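Long-range contacts in Lmo2349 protein (Listeria monocytogenes, PDB 4GVO), which probably binds L-cystine or related amino acids outside the cell membrane and delivers them to an ABC transporter for uptake: residues P20-F24 with G33-E37; A74-E78 with Y94-L99; L88-Y94 with K197-G203. One frame throughout, in Å; residues are numbered along the deposited sequence.

Interaction 1. Residues P20-F24 with G33-E37; sequences PNVCF and GYDVE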
# COMPACT_ATOMS: atom_id res chain seq x y z
N PRO A 20 3.01 -8.46 -3.71
CA PRO A 20 2.49 -9.81 -3.58
C PRO A 20 1.21 -9.88 -2.76
O PRO A 20 1.09 -9.20 -1.74
CB PRO A 20 3.66 -10.57 -2.89
CG PRO A 20 4.89 -9.86 -3.40
CD PRO A 20 4.46 -8.40 -3.35
N ASN A 21 0.25 -10.66 -3.25
CA ASN A 21 -1.05 -10.81 -2.65
C ASN A 21 -1.97 -9.60 -2.69
O ASN A 21 -3.09 -9.68 -2.17
CB ASN A 21 -1.01 -11.46 -1.27
CG ASN A 21 -1.05 -12.99 -1.35
OD1 ASN A 21 -0.61 -13.58 -2.32
ND2 ASN A 21 -1.49 -13.62 -0.30
N VAL A 22 -1.52 -8.53 -3.32
CA VAL A 22 -2.28 -7.26 -3.38
C VAL A 22 -2.56 -6.86 -4.82
O VAL A 22 -3.70 -6.63 -5.22
CB VAL A 22 -1.56 -6.17 -2.60
CG1 VAL A 22 -2.10 -4.79 -2.95
CG2 VAL A 22 -1.61 -6.47 -1.10
N CYS A 23 -1.49 -6.81 -5.62
CA CYS A 23 -1.59 -6.54 -7.06
C CYS A 23 -0.35 -7.14 -7.71
O CYS A 23 0.75 -6.67 -7.54
CB CYS A 23 -1.83 -5.05 -7.40
SG CYS A 23 -0.67 -3.87 -6.68
N PHE A 24 -0.57 -8.23 -8.42
CA PHE A 24 0.51 -9.02 -8.94
C PHE A 24 -0.02 -9.94 -10.04
O PHE A 24 -1.20 -10.11 -10.18
CB PHE A 24 1.19 -9.82 -7.85
CG PHE A 24 0.42 -11.03 -7.40
CD1 PHE A 24 -0.67 -10.90 -6.53
CD2 PHE A 24 0.74 -12.30 -7.84
CE1 PHE A 24 -1.40 -11.98 -6.09
CE2 PHE A 24 0.01 -13.40 -7.40
CZ PHE A 24 -1.08 -13.23 -6.55
N GLY A 33 -4.74 -10.59 -6.73
CA GLY A 33 -4.42 -10.05 -5.43
C GLY A 33 -5.60 -9.29 -4.84
O GLY A 33 -6.56 -8.99 -5.54
N TYR A 34 -5.49 -8.96 -3.56
CA TYR A 34 -6.59 -8.34 -2.81
C TYR A 34 -7.21 -7.14 -3.52
O TYR A 34 -8.39 -7.06 -3.68
CB TYR A 34 -6.02 -7.89 -1.46
CG TYR A 34 -7.03 -7.37 -0.46
CD1 TYR A 34 -8.13 -8.13 -0.05
CD2 TYR A 34 -6.88 -6.12 0.09
CE1 TYR A 34 -9.01 -7.63 0.86
CE2 TYR A 34 -7.77 -5.63 1.05
CZ TYR A 34 -8.84 -6.37 1.42
OH TYR A 34 -9.78 -5.94 2.36
N ASP A 35 -6.40 -6.16 -3.93
CA ASP A 35 -6.95 -4.93 -4.47
C ASP A 35 -7.61 -5.19 -5.82
O ASP A 35 -8.68 -4.63 -6.12
CB ASP A 35 -5.88 -3.87 -4.60
CG ASP A 35 -5.53 -3.20 -3.28
OD1 ASP A 35 -5.30 -3.93 -2.29
OD2 ASP A 35 -5.38 -1.93 -3.27
N VAL A 36 -6.96 -6.02 -6.63
CA VAL A 36 -7.49 -6.37 -7.94
C VAL A 36 -8.81 -7.11 -7.82
O VAL A 36 -9.80 -6.74 -8.49
CB VAL A 36 -6.46 -7.15 -8.72
CG1 VAL A 36 -7.05 -7.71 -10.04
CG2 VAL A 36 -5.23 -6.27 -8.94
N GLU A 37 -8.85 -8.13 -6.95
CA GLU A 37 -10.06 -8.89 -6.77
C GLU A 37 -11.18 -8.06 -6.14
O GLU A 37 -12.35 -8.22 -6.49
CB GLU A 37 -9.78 -10.18 -6.00
CG GLU A 37 -8.83 -11.10 -6.77
CD GLU A 37 -9.30 -11.58 -8.13
OE1 GLU A 37 -10.53 -11.62 -8.38
OE2 GLU A 37 -8.45 -11.98 -8.95

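Interaction 2. Residues A74-E78 with Y94-L99; sequences AHQME and YNNFPL. With HIS (histidine), chain E.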
# COMPACT_ATOMS: atom_id res chain seq x y z
N ALA A 74 -5.90 1.95 -7.24
CA ALA A 74 -6.04 0.89 -6.22
C ALA A 74 -4.68 0.27 -5.96
O ALA A 74 -4.19 -0.47 -6.81
CB ALA A 74 -7.00 -0.19 -6.71
N HIS A 75 -4.03 0.64 -4.87
CA HIS A 75 -2.74 0.10 -4.52
C HIS A 75 -2.47 0.29 -3.05
O HIS A 75 -1.47 0.89 -2.67
CB HIS A 75 -1.63 0.77 -5.37
CG HIS A 75 -0.32 0.01 -5.40
ND1 HIS A 75 0.46 -0.20 -4.30
CD2 HIS A 75 0.34 -0.60 -6.46
CE1 HIS A 75 1.55 -0.93 -4.67
NE2 HIS A 75 1.49 -1.15 -5.98
N GLN A 76 -3.40 -0.16 -2.21
CA GLN A 76 -3.24 -0.00 -0.76
C GLN A 76 -2.94 1.45 -0.38
O GLN A 76 -2.06 1.73 0.45
CB GLN A 76 -2.20 -0.96 -0.22
CG GLN A 76 -2.65 -2.42 -0.25
CD GLN A 76 -3.72 -2.69 0.79
OE1 GLN A 76 -3.53 -2.41 1.97
NE2 GLN A 76 -4.86 -3.21 0.34
N MET A 77 -3.67 2.40 -0.99
CA MET A 77 -3.31 3.81 -0.81
C MET A 77 -3.82 4.36 0.53
O MET A 77 -5.03 4.42 0.78
CB MET A 77 -3.86 4.68 -1.95
CG MET A 77 -3.33 4.26 -3.33
SD MET A 77 -1.54 4.30 -3.50
CE MET A 77 -1.29 6.06 -3.78
N GLU A 78 -2.86 4.80 1.34
CA GLU A 78 -3.12 5.43 2.61
C GLU A 78 -3.64 6.83 2.46
O GLU A 78 -3.10 7.62 1.68
CB GLU A 78 -1.81 5.45 3.41
CG GLU A 78 -1.35 4.07 3.88
CD GLU A 78 0.14 4.10 4.28
OE1 GLU A 78 0.47 4.78 5.28
OE2 GLU A 78 0.97 3.49 3.60
N TYR A 94 -10.89 -0.04 3.01
CA TYR A 94 -10.82 -1.46 2.80
C TYR A 94 -9.57 -2.16 3.35
O TYR A 94 -9.38 -3.36 3.12
CB TYR A 94 -11.09 -1.81 1.34
CG TYR A 94 -10.04 -1.40 0.32
CD1 TYR A 94 -10.09 -0.16 -0.32
CD2 TYR A 94 -8.98 -2.25 -0.02
CE1 TYR A 94 -9.18 0.19 -1.29
CE2 TYR A 94 -8.08 -1.93 -1.00
CZ TYR A 94 -8.18 -0.70 -1.66
OH TYR A 94 -7.31 -0.32 -2.64
N ASN A 95 -8.77 -1.45 4.12
CA ASN A 95 -7.68 -2.06 4.89
C ASN A 95 -7.19 -1.03 5.92
O ASN A 95 -7.54 0.16 5.81
CB ASN A 95 -6.50 -2.53 4.01
CG ASN A 95 -5.69 -3.60 4.66
OD1 ASN A 95 -6.08 -4.13 5.73
ND2 ASN A 95 -4.57 -3.94 4.07
N ASN A 96 -6.38 -1.49 6.85
CA ASN A 96 -5.55 -0.67 7.73
C ASN A 96 -4.08 -0.84 7.30
O ASN A 96 -3.69 -1.94 6.97
CB ASN A 96 -5.56 -1.23 9.18
CG ASN A 96 -6.90 -1.19 9.82
OD1 ASN A 96 -7.41 -2.22 10.24
ND2 ASN A 96 -7.49 -0.03 9.85
N PHE A 97 -3.26 0.20 7.37
CA PHE A 97 -1.87 0.10 6.94
C PHE A 97 -0.98 0.79 8.01
O PHE A 97 -0.27 1.76 7.72
CB PHE A 97 -1.72 0.71 5.55
CG PHE A 97 -0.63 0.11 4.71
CD1 PHE A 97 0.71 0.41 4.91
CD2 PHE A 97 -0.96 -0.77 3.68
CE1 PHE A 97 1.70 -0.15 4.09
CE2 PHE A 97 0.01 -1.35 2.91
CZ PHE A 97 1.35 -1.02 3.11
N PRO A 98 -0.96 0.24 9.24
CA PRO A 98 -0.16 0.87 10.30
C PRO A 98 1.32 0.66 10.00
O PRO A 98 1.77 -0.47 9.72
CB PRO A 98 -0.58 0.13 11.57
CG PRO A 98 -1.09 -1.17 11.09
CD PRO A 98 -1.76 -0.87 9.77
N LEU A 99 2.11 1.72 10.05
CA LEU A 99 3.53 1.68 9.68
C LEU A 99 4.45 1.65 10.90
O LEU A 99 4.26 2.38 11.85
CB LEU A 99 3.89 2.92 8.85
CG LEU A 99 3.24 2.99 7.45
CD1 LEU A 99 3.62 4.33 6.77
CD2 LEU A 99 3.62 1.78 6.61
N HIS E . 0.41 2.06 1.34
CA HIS E . 1.33 2.78 0.40
C HIS E . 0.98 4.22 0.23
O HIS E . -0.11 4.63 0.66
CB HIS E . 1.33 2.09 -0.95
CG HIS E . 2.32 0.97 -1.02
ND1 HIS E . 2.20 -0.11 -0.24
CD2 HIS E . 3.52 0.80 -1.75
CE1 HIS E . 3.25 -0.94 -0.46
NE2 HIS E . 4.02 -0.38 -1.41
OXT HIS E . 1.80 4.99 -0.33
O HOH W 1 -5.88 1.97 -2.88
O HOH W 2 -0.25 4.53 7.77

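Interaction 3. Residues L88-Y94 with K197-G203; sequences LFNDVAY and KVYFMLG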
# COMPACT_ATOMS: atom_id res chain seq x y z
N LEU A 88 -9.49 12.91 -4.51
CA LEU A 88 -10.64 12.42 -3.79
C LEU A 88 -10.39 11.02 -3.26
O LEU A 88 -9.94 10.15 -3.99
CB LEU A 88 -11.84 12.44 -4.72
CG LEU A 88 -13.17 11.93 -4.18
CD1 LEU A 88 -13.60 12.78 -2.98
CD2 LEU A 88 -14.19 11.98 -5.30
N PHE A 89 -10.68 10.82 -1.98
CA PHE A 89 -10.73 9.48 -1.39
C PHE A 89 -12.19 9.07 -1.23
O PHE A 89 -13.01 9.89 -0.82
CB PHE A 89 -10.08 9.43 -0.03
CG PHE A 89 -8.57 9.55 -0.09
CD1 PHE A 89 -7.96 10.75 -0.36
CD2 PHE A 89 -7.77 8.46 0.05
CE1 PHE A 89 -6.55 10.83 -0.40
CE2 PHE A 89 -6.39 8.52 -0.03
CZ PHE A 89 -5.78 9.71 -0.22
N ASN A 90 -12.53 7.81 -1.52
CA ASN A 90 -13.86 7.35 -1.20
C ASN A 90 -14.00 7.29 0.34
O ASN A 90 -13.00 7.41 1.06
CB ASN A 90 -14.19 6.04 -1.89
CG ASN A 90 -13.41 4.88 -1.33
OD1 ASN A 90 -12.19 4.90 -1.37
ND2 ASN A 90 -14.11 3.88 -0.80
N ASP A 91 -15.24 7.13 0.84
CA ASP A 91 -15.52 7.16 2.29
C ASP A 91 -15.27 5.86 3.01
O ASP A 91 -15.06 5.86 4.24
CB ASP A 91 -16.98 7.56 2.58
CG ASP A 91 -17.24 9.06 2.44
OD1 ASP A 91 -16.33 9.85 2.12
OD2 ASP A 91 -18.40 9.47 2.65
N VAL A 92 -15.33 4.73 2.29
CA VAL A 92 -15.29 3.43 2.95
C VAL A 92 -13.90 2.80 2.82
O VAL A 92 -13.46 2.50 1.71
CB VAL A 92 -16.38 2.51 2.39
CG1 VAL A 92 -16.33 1.15 3.07
CG2 VAL A 92 -17.78 3.17 2.52
N ALA A 93 -13.21 2.58 3.93
CA ALA A 93 -11.87 1.99 3.90
C ALA A 93 -11.95 0.50 3.61
O ALA A 93 -12.98 -0.18 3.91
CB ALA A 93 -11.22 2.19 5.28
N TYR A 94 -10.89 -0.04 3.01
CA TYR A 94 -10.82 -1.46 2.80
C TYR A 94 -9.57 -2.16 3.35
O TYR A 94 -9.38 -3.36 3.12
CB TYR A 94 -11.09 -1.81 1.34
CG TYR A 94 -10.04 -1.40 0.32
CD1 TYR A 94 -10.09 -0.16 -0.32
CD2 TYR A 94 -8.98 -2.25 -0.02
CE1 TYR A 94 -9.18 0.19 -1.29
CE2 TYR A 94 -8.08 -1.93 -1.00
CZ TYR A 94 -8.18 -0.70 -1.66
OH TYR A 94 -7.31 -0.32 -2.64
N LYS A 197 -5.85 4.57 7.21
CA LYS A 197 -6.58 3.51 6.53
C LYS A 197 -6.38 3.63 5.01
O LYS A 197 -5.88 4.63 4.51
CB LYS A 197 -8.06 3.58 6.91
CG LYS A 197 -8.35 3.36 8.39
CD LYS A 197 -9.83 3.38 8.76
CE LYS A 197 -9.98 3.15 10.27
NZ LYS A 197 -11.39 3.06 10.63
N VAL A 198 -6.80 2.58 4.31
CA VAL A 198 -6.60 2.39 2.88
C VAL A 198 -7.94 2.62 2.16
O VAL A 198 -8.99 2.08 2.57
CB VAL A 198 -6.08 0.97 2.62
CG1 VAL A 198 -6.28 0.55 1.14
CG2 VAL A 198 -4.61 0.85 3.04
N TYR A 199 -7.89 3.41 1.10
CA TYR A 199 -9.02 3.77 0.30
C TYR A 199 -8.63 3.78 -1.18
O TYR A 199 -7.45 3.82 -1.52
CB TYR A 199 -9.51 5.16 0.66
CG TYR A 199 -9.83 5.42 2.12
CD1 TYR A 199 -8.83 5.75 3.02
CD2 TYR A 199 -11.13 5.37 2.58
CE1 TYR A 199 -9.10 6.02 4.34
CE2 TYR A 199 -11.41 5.60 3.90
CZ TYR A 199 -10.38 5.94 4.78
OH TYR A 199 -10.66 6.21 6.08
N PHE A 200 -9.63 3.85 -2.05
CA PHE A 200 -9.39 4.20 -3.45
C PHE A 200 -9.16 5.71 -3.60
O PHE A 200 -9.67 6.50 -2.81
CB PHE A 200 -10.55 3.77 -4.33
CG PHE A 200 -10.82 2.30 -4.26
CD1 PHE A 200 -9.96 1.42 -4.88
CD2 PHE A 200 -11.93 1.77 -3.57
CE1 PHE A 200 -10.15 0.08 -4.83
CE2 PHE A 200 -12.10 0.38 -3.48
CZ PHE A 200 -11.23 -0.46 -4.14
N MET A 201 -8.38 6.08 -4.62
CA MET A 201 -8.15 7.45 -4.92
C MET A 201 -8.68 7.77 -6.28
O MET A 201 -8.51 6.99 -7.22
CB MET A 201 -6.65 7.79 -4.85
CG MET A 201 -6.10 7.62 -3.45
SD MET A 201 -4.35 8.04 -3.28
CE MET A 201 -4.36 9.77 -3.75
N LEU A 202 -9.32 8.93 -6.38
CA LEU A 202 -9.98 9.38 -7.61
C LEU A 202 -9.64 10.85 -7.86
O LEU A 202 -9.13 11.54 -7.00
CB LEU A 202 -11.50 9.23 -7.48
CG LEU A 202 -12.03 7.84 -7.12
CD1 LEU A 202 -12.20 7.66 -5.59
CD2 LEU A 202 -13.36 7.58 -7.84
N GLY A 203 -9.99 11.34 -9.04
CA GLY A 203 -9.97 12.78 -9.26
C GLY A 203 -11.04 13.48 -8.47
O GLY A 203 -12.10 12.91 -8.22
O HOH W 1 -5.88 1.97 -2.88

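Interaction 1. Residues P20-F24 with G33-E37
A helix begins with amides that have no carbonyl of their own helix to bind, and here a neighbouring turn supplies the acceptors. Gly33 occupies the N-cap position of the helix that starts at Tyr34. Tyr34 N donates to Asn21 O at 2.9 Å, nearly in line, and Asp35 N donates to Val22 O at 3.0 Å with a more bent geometry. Further along, Glu37 N reaches back to Gly33 O at 2.8 Å, so the helix's own pattern takes over. The turn comes very close to Gly33: a CB there would fall 2.5 Å from Val22 C, and the phi of 108° is likewise natural only without one. Beside this seam, Cys23 CB lies 3.9 Å from Val36 CG2. Asn21, Tyr34 and Asp35 find their side-chain partners outside the two segments. Asn21 ND2 donates to Trp233 O, Tyr34 OH bonds Tyr94 O, and the Asp35 carboxylate is shared between Tyr94 OH at OD2 and Gln76 NE2 at OD1. Val22 and Cys23, both facing Phe19 of the ligand pocket, form a classic beta bulge; the turn holding it docks on the N terminus of helix 34-44, in the first lobe of a family 3 solute-binding protein.

Interaction 2. Residues A74-E78 with Y94-L99
The ligand pocket of a solute-binding protein is commonly built from loops beside the strands that join its two lobes, and this contact illustrates the principle: His75, Gln76, Met77, Glu78 and Phe97 all line the site that holds histidine or S-oxy cysteine. The main chain of the loop does much of the binding. Glu78 N donates to the carboxylate O of the bound histidine at 2.8 Å, while the ligand's amino N approaches Gln76 O at 2.6 Å and Glu78 OE2 at 2.7 Å and sits over one face of the Phe97 ring. Arg83 NH1 and Asn128 N also hydrogen-bond the ligand. Between the segments, the direct polar link is Asn95 ND2 to Gln76 OE1, 2.8 Å, and the same oxygen meets the edge of Phe97, 3.5 Å from its CD2. The other end of the Gln76 amide, NE2, is bonded to Asp35. Glu78 OE2 comes within 3.4 Å of Phe97 CD1, and Glu78 OE1 is bonded by Asn128 and by water 2, which also donates to Phe97 O at 2.8 Å. A second water, water 1, accepts from His75 N (3.0 Å) and Met77 N (2.9 Å) and donates to Tyr94 OH (2.7 Å), itself bonded to Asp35. The loop follows strand 72-73 and leads to helix 81-86; helix 34-44 packs against Ala74 and Tyr94, helix 172-180 against Gln76 and Asn95, and strand 191-202 shares backbone hydrogen bonds with both segments.

Interaction 3. Residues L88-Y94 with K197-G203
Antiparallel pairing that opens into a loop and then closes again joins these segments, at the edge where strand 88-89 meets strand 191-202 in the first-lobe part of the mixed sheet of this two-lobed binding fold. Leu88 and Leu202 form a hydrogen-bonded pair, with Leu88 N to Leu202 O at 2.9 Å and Leu202 N to Leu88 O at 2.8 Å. Phe89 and Met201 follow as a non-hydrogen-bonded pair on the other face, where Met201 CG lies over the Phe89 ring, 4.0 Å from its centroid, in a CH-pi contact and SD makes a Met-aromatic contact. Beyond them the regular ladder falters. Asn90 N reaches Phe200 O only weakly, at 3.4 Å, and the Asn90 side chain stands in for a backbone acceptor: Phe200 N donates to its OD1 at 2.8 Å, while its ND2 is bonded to Asp214 of helix 207-222. The backbones rejoin at Tyr94 N to Val198 O, 2.9 Å. Aromatic packing secures this end, with Ala93 CB over the Tyr199 ring and the Tyr94 and Phe200 rings in an offset stack, centroids 4.5 Å apart. Val198 CG1 lies over the face of the Tyr94 ring, 3.7 Å from its centroid.

How the interactions relate
Read from the N terminus, the three contacts grow in span. Interaction 1 closes a short hairpin onto the helix that follows it, and is complete before the others begin. Interaction 2 then closes a loop that contains helix 81-86 and strand 88-89. Interaction 3 starts within that loop and ends beyond it, so the two cross; its own long loop carries the chain out through the second lobe and back. Tyr94 belongs to both crossing contacts and is bonded to Tyr34 and Asp35 of interaction 1. Strand 191-202 is hydrogen-bonded to 74-78 and 94-99 through Met77 O to Tyr199 N and Asn95 O to Val198 N, uniting first-lobe sheet, pocket and inter-lobe strands.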